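Local coordinates for protein anti-H(O) lectin 1 (PDB 1JXN) that binds carbohydrate as a leguminous lectin specific for L-fucose, with manganese and calcium ions beside the sugar pocket, at residues F72-E77 / A168-I173; D87-F92 / V124-I129; F107-D112 / G213-T218; I143-N148 / I194-I199. All blocks are in the same frame, centred on the assembly; numbering follows the deposited sequence.

Contact 1 of 4, residues F72-E77 / A168-I173; sequences FSFFME and ANVEII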
loop_
_atom_site.group_PDB
_atom_site.type_symbol
_atom_site.label_atom_id
_atom_site.label_comp_id
_atom_site.label_asym_id
_atom_site.label_seq_id
_atom_site.Cartn_x
_atom_site.Cartn_y
_atom_site.Cartn_z
ATOM N N PHE A 72 -16.718 2.269 4.361
ATOM C CA PHE A 72 -16.780 3.385 3.448
ATOM C C PHE A 72 -18.195 3.907 3.361
ATOM O O PHE A 72 -19.153 3.163 3.575
ATOM C CB PHE A 72 -16.306 2.955 2.054
ATOM C CG PHE A 72 -17.093 1.803 1.458
ATOM C CD1 PHE A 72 -18.043 2.031 0.456
ATOM C CD2 PHE A 72 -16.864 0.488 1.880
ATOM C CE1 PHE A 72 -18.745 0.967 -0.112
ATOM C CE2 PHE A 72 -17.562 -0.579 1.315
ATOM C CZ PHE A 72 -18.500 -0.341 0.318
ATOM N N SER A 73 -18.331 5.191 3.059
ATOM C CA SER A 73 -19.648 5.793 2.905
ATOM C C SER A 73 -19.754 6.158 1.443
ATOM O O SER A 73 -18.781 6.638 0.882
ATOM C CB SER A 73 -19.759 7.069 3.726
ATOM O OG SER A 73 -19.455 6.836 5.082
ATOM N N PHE A 74 -20.892 5.894 0.811
ATOM C CA PHE A 74 -21.064 6.260 -0.590
ATOM C C PHE A 74 -22.461 6.828 -0.753
ATOM O O PHE A 74 -23.280 6.729 0.161
ATOM C CB PHE A 74 -20.879 5.050 -1.511
ATOM C CG PHE A 74 -21.979 4.022 -1.410
ATOM C CD1 PHE A 74 -23.117 4.110 -2.221
ATOM C CD2 PHE A 74 -21.893 2.970 -0.494
ATOM C CE1 PHE A 74 -24.150 3.165 -2.118
ATOM C CE2 PHE A 74 -22.918 2.019 -0.387
ATOM C CZ PHE A 74 -24.050 2.118 -1.197
ATOM N N PHE A 75 -22.709 7.490 -1.872
ATOM C CA PHE A 75 -24.035 8.028 -2.153
ATOM C C PHE A 75 -24.209 7.875 -3.654
ATOM O O PHE A 75 -23.245 7.571 -4.355
ATOM C CB PHE A 75 -24.242 9.489 -1.650
ATOM C CG PHE A 75 -23.385 10.531 -2.348
ATOM C CD1 PHE A 75 -22.112 10.854 -1.857
ATOM C CD2 PHE A 75 -23.851 11.191 -3.493
ATOM C CE1 PHE A 75 -21.314 11.815 -2.493
ATOM C CE2 PHE A 75 -23.068 12.152 -4.139
ATOM C CZ PHE A 75 -21.791 12.470 -3.640
ATOM N N MET A 76 -25.439 7.988 -4.138
ATOM C CA MET A 76 -25.706 7.830 -5.561
ATOM C C MET A 76 -26.524 9.010 -6.015
ATOM O O MET A 76 -27.216 9.625 -5.228
ATOM C CB MET A 76 -26.496 6.545 -5.826
ATOM C CG MET A 76 -26.002 5.307 -5.088
ATOM S SD MET A 76 -27.007 3.878 -5.496
ATOM C CE MET A 76 -28.441 4.157 -4.503
ATOM N N GLU A 77 -26.426 9.343 -7.287
ATOM C CA GLU A 77 -27.172 10.465 -7.819
ATOM C C GLU A 77 -27.723 10.099 -9.178
ATOM O O GLU A 77 -27.018 9.517 -10.015
ATOM C CB GLU A 77 -26.269 11.701 -7.958
ATOM C CG GLU A 77 -25.686 12.223 -6.652
ATOM C CD GLU A 77 -24.665 13.319 -6.866
ATOM O OE1 GLU A 77 -23.732 13.141 -7.696
ATOM O OE2 GLU A 77 -24.798 14.360 -6.192
ATOM N N ALA A 168 -24.873 6.433 2.605
ATOM C CA ALA A 168 -24.928 5.117 3.212
ATOM C C ALA A 168 -23.542 4.692 3.701
ATOM O O ALA A 168 -22.538 4.897 3.015
ATOM C CB ALA A 168 -25.484 4.111 2.213
ATOM N N ASN A 169 -23.498 4.141 4.910
ATOM C CA ASN A 169 -22.260 3.659 5.508
ATOM C C ASN A 169 -22.204 2.146 5.400
ATOM O O ASN A 169 -23.087 1.440 5.891
ATOM C CB ASN A 169 -22.179 4.013 6.992
ATOM C CG ASN A 169 -22.201 5.492 7.238
ATOM O OD1 ASN A 169 -22.648 5.941 8.286
ATOM N ND2 ASN A 169 -21.731 6.265 6.276
ATOM N N VAL A 170 -21.144 1.646 4.804
ATOM C CA VAL A 170 -20.983 0.226 4.651
ATOM C C VAL A 170 -19.808 -0.268 5.481
ATOM O O VAL A 170 -18.829 0.448 5.683
ATOM C CB VAL A 170 -20.761 -0.123 3.178
ATOM C CG1 VAL A 170 -20.486 -1.616 3.018
ATOM C CG2 VAL A 170 -21.968 0.320 2.368
ATOM N N GLU A 171 -19.938 -1.467 6.021
ATOM C CA GLU A 171 -18.855 -2.064 6.786
ATOM C C GLU A 171 -18.869 -3.553 6.507
ATOM O O GLU A 171 -19.888 -4.237 6.699
ATOM C CB GLU A 171 -18.992 -1.830 8.286
ATOM C CG GLU A 171 -17.781 -2.381 9.059
ATOM C CD GLU A 171 -17.966 -2.368 10.565
ATOM O OE1 GLU A 171 -17.148 -3.000 11.264
ATOM O OE2 GLU A 171 -18.925 -1.730 11.060
ATOM N N ILE A 172 -17.718 -4.054 6.088
ATOM C CA ILE A 172 -17.572 -5.453 5.744
ATOM C C ILE A 172 -16.516 -6.024 6.661
ATOM O O ILE A 172 -15.511 -5.372 6.947
ATOM C CB ILE A 172 -17.123 -5.590 4.266
ATOM C CG1 ILE A 172 -18.181 -4.980 3.350
ATOM C CG2 ILE A 172 -16.863 -7.044 3.895
ATOM C CD1 ILE A 172 -17.613 -3.990 2.344
ATOM N N ILE A 173 -16.780 -7.202 7.197
ATOM C CA ILE A 173 -15.797 -7.832 8.045
ATOM C C ILE A 173 -15.719 -9.284 7.629
ATOM O O ILE A 173 -16.733 -9.914 7.383
ATOM C CB ILE A 173 -16.097 -7.647 9.591
ATOM C CG1 ILE A 173 -16.735 -8.891 10.215
ATOM C CG2 ILE A 173 -16.976 -6.423 9.837
ATOM C CD1 ILE A 173 -15.735 -9.764 10.968
#
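Phe72 and Phe74 pair in antiparallel register with Val170 and Ala168, the short strand axes approaching to 4.7 Å at 141° between their N-to-C directions. Both are hydrogen-bonded pairs: Phe72 N gives to Val170 O and Val170 N returns to Phe72 O at 2.8 Å, while Phe74 N gives to Ala168 O and Ala168 N returns to Phe74 O. Ser73 and Asn169 form the non-hydrogen-bonded pair between them, where Ser73 CA also sends a CA-H...O contact to Ala168 O. These strands, 67-78 and 168-175, are neighbours in one of the two large sheets of the legume lectin sandwich, and the side chains of Phe72, Phe74, Ala168 and Val170 share the face turned to the other sheet. The Phe72 ring lies beside Val170, whose CB sits over one ring face in a CH-pi contact, 3.8 Å from the centroid and 20° off the normal. Ile172 CD1 meets the same ring at its edge, 3.6 Å from Phe72 CE2. For Phe74 the roles change: Ala168 CB stands over one face, offset toward the rim, and Val170 CG2 touches the edge, 3.4 Å from Phe74 CE2. With CG1 opposite its backbone N (chi1 176°), Val170 directs CG1 to Phe72 and CG2 to Phe74.

Contact 2 of 4, residues D87-F92 / V124-I129; sequences DGLTFF and VEFDTI. With MN (manganese (II) ion), chain F; CA (calcium ion), chain G; MFU (methyl alpha-L-fucopyranoside), chain E.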
loop_
_atom_site.group_PDB
_atom_site.type_symbol
_atom_site.label_atom_id
_atom_site.label_comp_id
_atom_site.label_asym_id
_atom_site.label_seq_id
_atom_site.Cartn_x
_atom_site.Cartn_y
_atom_site.Cartn_z
ATOM N N ASP A 87 -26.739 0.576 -11.950
ATOM C CA ASP A 87 -26.861 -0.863 -11.704
ATOM C C ASP A 87 -26.303 -1.076 -10.306
ATOM O O ASP A 87 -26.553 -2.115 -9.691
ATOM C CB ASP A 87 -25.983 -1.645 -12.645
ATOM C CG ASP A 87 -26.635 -1.891 -13.950
ATOM O OD1 ASP A 87 -26.411 -1.096 -14.884
ATOM O OD2 ASP A 87 -27.373 -2.897 -14.053
ATOM N N GLY A 88 -25.452 -0.141 -9.871
ATOM C CA GLY A 88 -24.882 -0.211 -8.538
ATOM C C GLY A 88 -23.369 -0.161 -8.433
ATOM O O GLY A 88 -22.669 0.167 -9.397
ATOM N N LEU A 89 -22.867 -0.514 -7.256
ATOM C CA LEU A 89 -21.430 -0.516 -6.992
ATOM C C LEU A 89 -21.022 -1.829 -6.343
ATOM O O LEU A 89 -21.860 -2.689 -6.057
ATOM C CB LEU A 89 -21.026 0.652 -6.093
ATOM C CG LEU A 89 -21.639 0.667 -4.701
ATOM C CD1 LEU A 89 -20.805 1.535 -3.775
ATOM C CD2 LEU A 89 -23.072 1.162 -4.777
ATOM N N THR A 90 -19.736 -1.950 -6.053
ATOM C CA THR A 90 -19.196 -3.166 -5.474
ATOM C C THR A 90 -17.879 -2.922 -4.749
ATOM O O THR A 90 -17.211 -1.913 -4.988
ATOM C CB THR A 90 -18.900 -4.149 -6.612
ATOM O OG1 THR A 90 -20.136 -4.597 -7.185
ATOM C CG2 THR A 90 -18.099 -5.327 -6.130
ATOM N N PHE A 91 -17.591 -3.778 -3.776
ATOM C CA PHE A 91 -16.309 -3.769 -3.090
ATOM C C PHE A 91 -15.784 -5.166 -3.459
ATOM O O PHE A 91 -16.478 -6.160 -3.238
ATOM C CB PHE A 91 -16.422 -3.656 -1.581
ATOM C CG PHE A 91 -15.110 -3.883 -0.892
ATOM C CD1 PHE A 91 -14.911 -4.999 -0.098
ATOM C CD2 PHE A 91 -14.040 -3.022 -1.116
ATOM C CE1 PHE A 91 -13.665 -5.263 0.463
ATOM C CE2 PHE A 91 -12.799 -3.273 -0.566
ATOM C CZ PHE A 91 -12.605 -4.399 0.228
ATOM N N PHE A 92 -14.575 -5.265 -3.995
ATOM C CA PHE A 92 -14.110 -6.573 -4.410
ATOM C C PHE A 92 -12.641 -6.924 -4.205
ATOM O O PHE A 92 -11.768 -6.046 -4.091
ATOM C CB PHE A 92 -14.471 -6.788 -5.884
ATOM C CG PHE A 92 -13.658 -5.939 -6.842
ATOM C CD1 PHE A 92 -13.729 -4.544 -6.806
ATOM C CD2 PHE A 92 -12.806 -6.539 -7.773
ATOM C CE1 PHE A 92 -12.967 -3.767 -7.679
ATOM C CE2 PHE A 92 -12.040 -5.763 -8.653
ATOM C CZ PHE A 92 -12.125 -4.378 -8.600
ATOM N N VAL A 124 -18.826 -7.743 -2.629
ATOM C CA VAL A 124 -20.019 -7.463 -1.853
ATOM C C VAL A 124 -20.743 -6.414 -2.694
ATOM O O VAL A 124 -20.352 -5.244 -2.709
ATOM C CB VAL A 124 -19.671 -6.884 -0.457
ATOM C CG1 VAL A 124 -20.927 -6.467 0.264
ATOM C CG2 VAL A 124 -18.925 -7.906 0.364
ATOM N N GLU A 125 -21.745 -6.846 -3.452
ATOM C CA GLU A 125 -22.490 -5.939 -4.309
ATOM C C GLU A 125 -23.654 -5.225 -3.644
ATOM O O GLU A 125 -24.209 -5.673 -2.643
ATOM C CB GLU A 125 -22.995 -6.666 -5.553
ATOM C CG GLU A 125 -23.981 -7.782 -5.259
ATOM C CD GLU A 125 -24.821 -8.163 -6.451
ATOM O OE1 GLU A 125 -26.051 -8.023 -6.358
ATOM O OE2 GLU A 125 -24.272 -8.607 -7.474
ATOM N N PHE A 126 -23.963 -4.063 -4.203
ATOM C CA PHE A 126 -25.069 -3.208 -3.788
ATOM C C PHE A 126 -25.743 -2.987 -5.136
ATOM O O PHE A 126 -25.447 -2.021 -5.855
ATOM C CB PHE A 126 -24.545 -1.898 -3.204
ATOM C CG PHE A 126 -23.639 -2.092 -2.033
ATOM C CD1 PHE A 126 -22.336 -2.545 -2.214
ATOM C CD2 PHE A 126 -24.102 -1.890 -0.747
ATOM C CE1 PHE A 126 -21.508 -2.801 -1.139
ATOM C CE2 PHE A 126 -23.283 -2.144 0.346
ATOM C CZ PHE A 126 -21.981 -2.603 0.144
ATOM N N ASP A 127 -26.572 -3.965 -5.498
ATOM C CA ASP A 127 -27.288 -4.013 -6.768
ATOM C C ASP A 127 -28.571 -3.186 -6.748
ATOM O O ASP A 127 -29.479 -3.459 -5.968
ATOM C CB ASP A 127 -27.610 -5.472 -7.064
ATOM C CG ASP A 127 -27.909 -5.726 -8.511
ATOM O OD1 ASP A 127 -27.590 -6.834 -8.982
ATOM O OD2 ASP A 127 -28.456 -4.832 -9.186
ATOM N N THR A 128 -28.665 -2.190 -7.622
ATOM C CA THR A 128 -29.850 -1.338 -7.659
ATOM C C THR A 128 -30.959 -1.761 -8.630
ATOM O O THR A 128 -32.057 -1.207 -8.577
ATOM C CB THR A 128 -29.490 0.132 -7.912
ATOM O OG1 THR A 128 -28.879 0.256 -9.197
ATOM C CG2 THR A 128 -28.522 0.649 -6.856
ATOM N N ILE A 129 -30.675 -2.698 -9.539
ATOM C CA ILE A 129 -31.703 -3.173 -10.478
ATOM C C ILE A 129 -31.656 -4.695 -10.710
ATOM O O ILE A 129 -30.686 -5.244 -11.250
ATOM C CB ILE A 129 -31.696 -2.392 -11.823
ATOM C CG1 ILE A 129 -33.105 -2.387 -12.434
ATOM C CG2 ILE A 129 -30.706 -2.991 -12.808
ATOM C CD1 ILE A 129 -34.124 -1.537 -11.683
HETATM MN MN MN F . -27.238 -8.872 -8.030
HETATM CA CA CA G . -28.411 -6.307 -11.010
HETATM C C1 MFU E . -29.369 -5.531 -19.135
HETATM C C2 MFU E . -27.918 -5.912 -18.752
HETATM C C3 MFU E . -27.112 -4.600 -18.624
HETATM C C4 MFU E . -27.768 -3.706 -17.544
HETATM C C5 MFU E . -29.211 -3.392 -17.943
HETATM C C6 MFU E . -29.892 -2.506 -16.868
HETATM O O1 MFU E . -29.357 -4.879 -20.462
HETATM O O2 MFU E . -27.363 -6.790 -19.740
HETATM O O3 MFU E . -25.769 -4.895 -18.279
HETATM O O4 MFU E . -27.757 -4.377 -16.288
HETATM O O5 MFU E . -29.952 -4.620 -18.120
HETATM C CM MFU E . -29.155 -5.371 -21.810
HETATM O O HOH W 1 -27.362 -4.462 -11.735
HETATM O O HOH W 2 -25.901 -9.427 -9.703
HETATM O O HOH W 3 -27.324 -10.604 -6.710
HETATM O O HOH W 4 -26.557 -7.580 -11.710
#
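Asp87 and Ile129 cross beside the metal and sugar sites, Ile129 CG2 lying 3.6 Å from Asp87 OD2, the oxygen that accepts a 2.7 Å hydrogen bond from O4 of the methyl fucoside. Water 1 donates to Asp87 OD2 and Asp87 O and is itself a calcium ligand, linking the sugar-binding carboxylate to the metal. Asp127 has CG swung away from its backbone N (chi1 -160°); its OD1 bridges manganese and calcium, while OD2 binds calcium and accepts from Ile129 N, an Asx turn; Ile129 O also binds calcium at 2.5 Å. Glu125, extended beyond CG, supplies OE1 to manganese at 2.2 Å and takes a hydrogen bond from manganese-bound water 2 on OE2. On the other face Leu89 CD2 packs against Phe126 CB at 3.7 Å, and Leu89 O lies at the edge of the Phe126 ring. Gly88 CA makes a CA-H...O contact with Phe126 O at 3.3 Å. Thr128 N donates to Asp87 O from above the carbonyl plane, and Thr128 OG1 bonds to Ala85 O. Asn134 OD1 and Asp137 OD1 complete the calcium site; Asp137 OD2 binds manganese. Strand 88-94 lies between 209-219 and 122-127, and Phe126 meets Phe74 of strand 67-78 edge-to-face.

Contact 3 of 4, residues F107-D112 / G213-T218; sequences FGLFND and GFSGST. Unlike the reference sequence in segment 107-112: Asn111 (reference Glu). Unlike the reference sequence in segment 213-218: Ser217 (reference Gly).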
loop_
_atom_site.group_PDB
_atom_site.type_symbol
_atom_site.label_atom_id
_atom_site.label_comp_id
_atom_site.label_asym_id
_atom_site.label_seq_id
_atom_site.Cartn_x
_atom_site.Cartn_y
_atom_site.Cartn_z
ATOM N N PHE A 107 -21.219 -5.122 -13.381
ATOM C CA PHE A 107 -20.346 -4.287 -12.544
ATOM C C PHE A 107 -18.884 -4.059 -12.949
ATOM O O PHE A 107 -18.159 -3.352 -12.253
ATOM C CB PHE A 107 -20.374 -4.808 -11.108
ATOM C CG PHE A 107 -21.742 -4.821 -10.495
ATOM C CD1 PHE A 107 -22.397 -6.033 -10.255
ATOM C CD2 PHE A 107 -22.374 -3.622 -10.141
ATOM C CE1 PHE A 107 -23.659 -6.049 -9.671
ATOM C CE2 PHE A 107 -23.634 -3.622 -9.559
ATOM C CZ PHE A 107 -24.284 -4.835 -9.320
ATOM N N GLY A 108 -18.463 -4.638 -14.071
ATOM C CA GLY A 108 -17.087 -4.514 -14.527
ATOM C C GLY A 108 -16.248 -5.723 -14.128
ATOM O O GLY A 108 -15.172 -5.951 -14.682
ATOM N N LEU A 109 -16.755 -6.527 -13.196
ATOM C CA LEU A 109 -16.034 -7.701 -12.712
ATOM C C LEU A 109 -16.165 -8.954 -13.562
ATOM O O LEU A 109 -15.226 -9.737 -13.655
ATOM C CB LEU A 109 -16.488 -8.042 -11.304
ATOM C CG LEU A 109 -16.702 -6.861 -10.378
ATOM C CD1 LEU A 109 -17.178 -7.363 -9.033
ATOM C CD2 LEU A 109 -15.421 -6.074 -10.237
ATOM N N PHE A 110 -17.340 -9.141 -14.164
ATOM C CA PHE A 110 -17.637 -10.331 -14.969
ATOM C C PHE A 110 -18.020 -9.986 -16.403
ATOM O O PHE A 110 -18.648 -8.953 -16.645
ATOM C CB PHE A 110 -18.789 -11.096 -14.314
ATOM C CG PHE A 110 -18.706 -11.147 -12.803
ATOM C CD1 PHE A 110 -17.933 -12.122 -12.164
ATOM C CD2 PHE A 110 -19.410 -10.230 -12.019
ATOM C CE1 PHE A 110 -17.865 -12.179 -10.770
ATOM C CE2 PHE A 110 -19.346 -10.284 -10.624
ATOM C CZ PHE A 110 -18.575 -11.263 -10.002
ATOM N N ASN A 111 -17.670 -10.859 -17.351
ATOM C CA ASN A 111 -17.984 -10.619 -18.765
ATOM C C ASN A 111 -19.308 -11.247 -19.255
ATOM O O ASN A 111 -19.722 -11.031 -20.393
ATOM C CB ASN A 111 -16.773 -10.948 -19.688
ATOM C CG ASN A 111 -16.191 -12.359 -19.475
ATOM O OD1 ASN A 111 -16.728 -13.150 -18.705
ATOM N ND2 ASN A 111 -15.100 -12.680 -20.194
ATOM N N ASP A 112 -19.986 -11.970 -18.358
ATOM C CA ASP A 112 -21.298 -12.619 -18.605
ATOM C C ASP A 112 -21.803 -13.372 -17.348
ATOM O O ASP A 112 -21.174 -13.283 -16.288
ATOM C CB ASP A 112 -21.318 -13.500 -19.886
ATOM C CG ASP A 112 -20.262 -14.614 -19.889
ATOM O OD1 ASP A 112 -19.473 -14.676 -20.861
ATOM O OD2 ASP A 112 -20.254 -15.461 -18.971
ATOM N N GLY A 213 -10.816 -3.044 -3.725
ATOM C CA GLY A 213 -11.232 -1.783 -4.290
ATOM C C GLY A 213 -12.710 -1.692 -4.514
ATOM O O GLY A 213 -13.476 -2.367 -3.854
ATOM N N PHE A 214 -13.097 -0.880 -5.483
ATOM C CA PHE A 214 -14.498 -0.653 -5.801
ATOM C C PHE A 214 -14.774 -0.704 -7.302
ATOM O O PHE A 214 -13.857 -0.633 -8.126
ATOM C CB PHE A 214 -14.917 0.736 -5.315
ATOM C CG PHE A 214 -14.754 0.970 -3.828
ATOM C CD1 PHE A 214 -13.774 1.839 -3.358
ATOM C CD2 PHE A 214 -15.642 0.418 -2.917
ATOM C CE1 PHE A 214 -13.693 2.151 -2.025
ATOM C CE2 PHE A 214 -15.559 0.731 -1.588
ATOM C CZ PHE A 214 -14.585 1.602 -1.137
ATOM N N SER A 215 -16.048 -0.820 -7.653
ATOM C CA SER A 215 -16.463 -0.834 -9.053
ATOM C C SER A 215 -17.871 -0.262 -9.092
ATOM O O SER A 215 -18.631 -0.453 -8.139
ATOM C CB SER A 215 -16.431 -2.247 -9.629
ATOM O OG SER A 215 -17.732 -2.794 -9.698
ATOM N N GLY A 216 -18.225 0.444 -10.164
ATOM C CA GLY A 216 -19.551 1.040 -10.262
ATOM C C GLY A 216 -20.028 1.146 -11.698
ATOM O O GLY A 216 -19.278 1.610 -12.561
ATOM N N SER A 217 -21.275 0.742 -11.957
ATOM C CA SER A 217 -21.843 0.765 -13.310
ATOM C C SER A 217 -23.318 1.157 -13.391
ATOM O O SER A 217 -24.060 1.038 -12.422
ATOM C CB SER A 217 -21.656 -0.594 -13.967
ATOM O OG SER A 217 -21.798 -1.624 -13.016
ATOM N N THR A 218 -23.733 1.603 -14.570
ATOM C CA THR A 218 -25.102 2.044 -14.826
ATOM C C THR A 218 -25.460 1.654 -16.263
ATOM O O THR A 218 -24.726 0.901 -16.900
ATOM C CB THR A 218 -25.222 3.581 -14.632
ATOM O OG1 THR A 218 -26.593 3.967 -14.676
ATOM C CG2 THR A 218 -24.472 4.328 -15.717
#
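A loop-on-strand contact, buried and carried by one side-chain-to-backbone hydrogen bond, sets Phe107 against Ser215 and Ser217. The loop 107-112 follows strand 88-94 and precedes strand 122-127 in the legume lectin fold, and it lies over one face of the sheet that contains strand 209-219. Ser215 OG donates to Phe107 O at 2.6 Å, meeting it at a C=O...donor angle of 140° and tilted 23° from the carbonyl plane. Ser217, two residues on, projects to the same side as Ser215; its OG lies 3.1 Å from Phe107 CA and 3.5 Å from Phe107 CD2, approaching the ring obliquely. That hydroxyl has its polar partner in Gly104 O, so the strand holds the loop through two serines. Leu109 adds an apolar touch, CD2 being 4.0 Å from Ser215 CB. With CG beside its backbone N and opposite the carbonyl carbon (chi1 -59°), Phe107 sends its ring to the metal-binding side, where its side chain comes, at the nearest atoms, about 3 Å from that of Glu125 and about 5 Å from the manganese and calcium ions. Thr90 of strand 88-94 touches Phe107, Leu109 and Ser215; Phe214, on the opposite face, meets Phe72 of strand 67-78 edge-to-face.

Contact 4 of 4, residues I143-N148 / I194-I199; sequences IGIDVN and ISVTSI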
loop_
_atom_site.group_PDB
_atom_site.type_symbol
_atom_site.label_atom_id
_atom_site.label_comp_id
_atom_site.label_asym_id
_atom_site.label_seq_id
_atom_site.Cartn_x
_atom_site.Cartn_y
_atom_site.Cartn_z
ATOM N N ILE A 143 -28.563 -6.262 -1.908
ATOM C CA ILE A 143 -27.155 -6.367 -1.552
ATOM C C ILE A 143 -26.801 -7.857 -1.605
ATOM O O ILE A 143 -27.588 -8.691 -1.182
ATOM C CB ILE A 143 -26.934 -5.789 -0.146
ATOM C CG1 ILE A 143 -27.016 -4.265 -0.225
ATOM C CG2 ILE A 143 -25.615 -6.277 0.460
ATOM C CD1 ILE A 143 -27.044 -3.592 1.114
ATOM N N GLY A 144 -25.649 -8.202 -2.156
ATOM C CA GLY A 144 -25.289 -9.599 -2.227
ATOM C C GLY A 144 -23.796 -9.878 -2.221
ATOM O O GLY A 144 -22.972 -8.983 -2.412
ATOM N N ILE A 145 -23.451 -11.133 -1.959
ATOM C CA ILE A 145 -22.070 -11.575 -1.947
ATOM C C ILE A 145 -21.863 -12.393 -3.219
ATOM O O ILE A 145 -22.535 -13.406 -3.424
ATOM C CB ILE A 145 -21.801 -12.402 -0.691
ATOM C CG1 ILE A 145 -21.789 -11.469 0.527
ATOM C CG2 ILE A 145 -20.518 -13.191 -0.846
ATOM C CD1 ILE A 145 -21.817 -12.161 1.876
ATOM N N ASP A 146 -20.988 -11.910 -4.100
ATOM C CA ASP A 146 -20.707 -12.568 -5.373
ATOM C C ASP A 146 -19.428 -13.386 -5.322
ATOM O O ASP A 146 -18.353 -12.839 -5.114
ATOM C CB ASP A 146 -20.547 -11.540 -6.493
ATOM C CG ASP A 146 -21.776 -10.663 -6.694
ATOM O OD1 ASP A 146 -22.732 -10.731 -5.898
ATOM O OD2 ASP A 146 -21.753 -9.878 -7.669
ATOM N N VAL A 147 -19.525 -14.684 -5.570
ATOM C CA VAL A 147 -18.341 -15.525 -5.551
ATOM C C VAL A 147 -18.147 -16.127 -6.937
ATOM O O VAL A 147 -18.887 -17.022 -7.344
ATOM C CB VAL A 147 -18.446 -16.654 -4.494
ATOM C CG1 VAL A 147 -17.118 -17.345 -4.339
ATOM C CG2 VAL A 147 -18.933 -16.109 -3.162
ATOM N N ASN A 148 -17.172 -15.606 -7.678
ATOM C CA ASN A 148 -16.864 -16.095 -9.024
ATOM C C ASN A 148 -18.061 -16.059 -9.953
ATOM O O ASN A 148 -18.107 -16.796 -10.934
ATOM C CB ASN A 148 -16.297 -17.518 -8.966
ATOM C CG ASN A 148 -14.934 -17.569 -8.334
ATOM O OD1 ASN A 148 -14.140 -16.645 -8.483
ATOM N ND2 ASN A 148 -14.661 -18.640 -7.599
ATOM N N ILE A 194 -29.250 -3.058 7.122
ATOM C CA ILE A 194 -29.494 -4.264 6.353
ATOM C C ILE A 194 -28.125 -4.953 6.303
ATOM O O ILE A 194 -27.090 -4.282 6.374
ATOM C CB ILE A 194 -29.976 -3.915 4.920
ATOM C CG1 ILE A 194 -30.318 -5.179 4.132
ATOM C CG2 ILE A 194 -28.913 -3.151 4.178
ATOM C CD1 ILE A 194 -30.466 -4.951 2.608
ATOM N N SER A 195 -28.100 -6.277 6.256
ATOM C CA SER A 195 -26.830 -6.973 6.192
ATOM C C SER A 195 -26.992 -8.335 5.566
ATOM O O SER A 195 -28.034 -8.960 5.693
ATOM C CB SER A 195 -26.231 -7.132 7.588
ATOM O OG SER A 195 -26.819 -8.227 8.270
ATOM N N VAL A 196 -25.946 -8.772 4.878
ATOM C CA VAL A 196 -25.906 -10.071 4.239
ATOM C C VAL A 196 -24.636 -10.755 4.735
ATOM O O VAL A 196 -23.557 -10.176 4.702
ATOM C CB VAL A 196 -25.906 -9.942 2.697
ATOM C CG1 VAL A 196 -24.697 -9.178 2.210
ATOM C CG2 VAL A 196 -25.971 -11.315 2.053
ATOM N N THR A 197 -24.795 -11.961 5.265
ATOM C CA THR A 197 -23.694 -12.755 5.789
ATOM C C THR A 197 -23.442 -13.935 4.860
ATOM O O THR A 197 -24.229 -14.184 3.958
ATOM C CB THR A 197 -24.063 -13.262 7.181
ATOM O OG1 THR A 197 -24.236 -12.132 8.046
ATOM C CG2 THR A 197 -22.994 -14.176 7.747
ATOM N N SER A 198 -22.307 -14.603 5.010
ATOM C CA SER A 198 -22.014 -15.770 4.187
ATOM C C SER A 198 -20.715 -16.410 4.601
ATOM O O SER A 198 -19.859 -15.758 5.165
ATOM C CB SER A 198 -21.956 -15.410 2.708
ATOM O OG SER A 198 -22.077 -16.566 1.900
ATOM N N ILE A 199 -20.580 -17.706 4.365
ATOM C CA ILE A 199 -19.343 -18.388 4.718
ATOM C C ILE A 199 -18.650 -18.845 3.439
ATOM O O ILE A 199 -19.123 -19.753 2.758
ATOM C CB ILE A 199 -19.580 -19.570 5.685
ATOM C CG1 ILE A 199 -20.099 -19.069 7.039
ATOM C CG2 ILE A 199 -18.286 -20.335 5.916
ATOM C CD1 ILE A 199 -21.572 -18.699 7.069
#
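Ile143 and Ile194 reach toward each other tip to tip, Ile143 CD1 standing 3.6 Å from Ile194 CG2. The other branch of Ile143 meets the next residue along this face: its CG2 is 3.5 Å from Val196 CG1. That same valine methyl lies 4.1 Å from Ile145 CG1, so one branch of Val196 bears on two isoleucines. Ile145 CD1 extends farther and comes tightly against Ser198 CB at 3.4 Å, also passing Thr197 O at 3.8 Å. The chi1 of Val196, 61°, places CG1 between its backbone N and carbonyl carbon, which turns it to the isoleucines. Ile143 and Ile145 both have CG1 opposite the carbonyl carbon and continue extended to CD1, giving each a long arm toward the facing strand. No hydrogen bond joins the two segments; the short strand axes come no closer than 7.1 Å, their N-to-C directions 20° apart. Beyond this first shell, Leu185 of strand 180-187 touches both Ile143 and Ile194, Asn154 and Glu156 of strand 154-157 flank Val196, and Ile153 borders Ile145 and Ser198. Thr197 O accepts from Asn154 ND2. Alternate residues of strands 142-147 and 192-199 thus face each other across two sheets, the packing of the legume lectin beta-sandwich.

How the contacts relate
Contact 2 is the hub: its centre is 8 Å from contact 3 and 11 Å from both contact 1 and contact 4. Strands 88-94 and 209-219 are neighbours, joined by a probable hydrogen bond from Asp87 N to Ser217 O, 2.8 Å, Asp87 and Gly88 facing Ser217 as a classic beta bulge just where Asp87 bonds the fucoside. On the other flank a probable hydrogen bond from Glu125 N to Gly144 O, 2.7 Å, ties contact 2 to contact 4. Contact 1 belongs to the opposing sheet and packs on contact 2, Val170 CG1 lying 3.4 Å from Phe126 CZ; its Phe74 side chain is about 13 Å from manganese, whereas the Phe107 side chain of contact 3 is about 5 Å away.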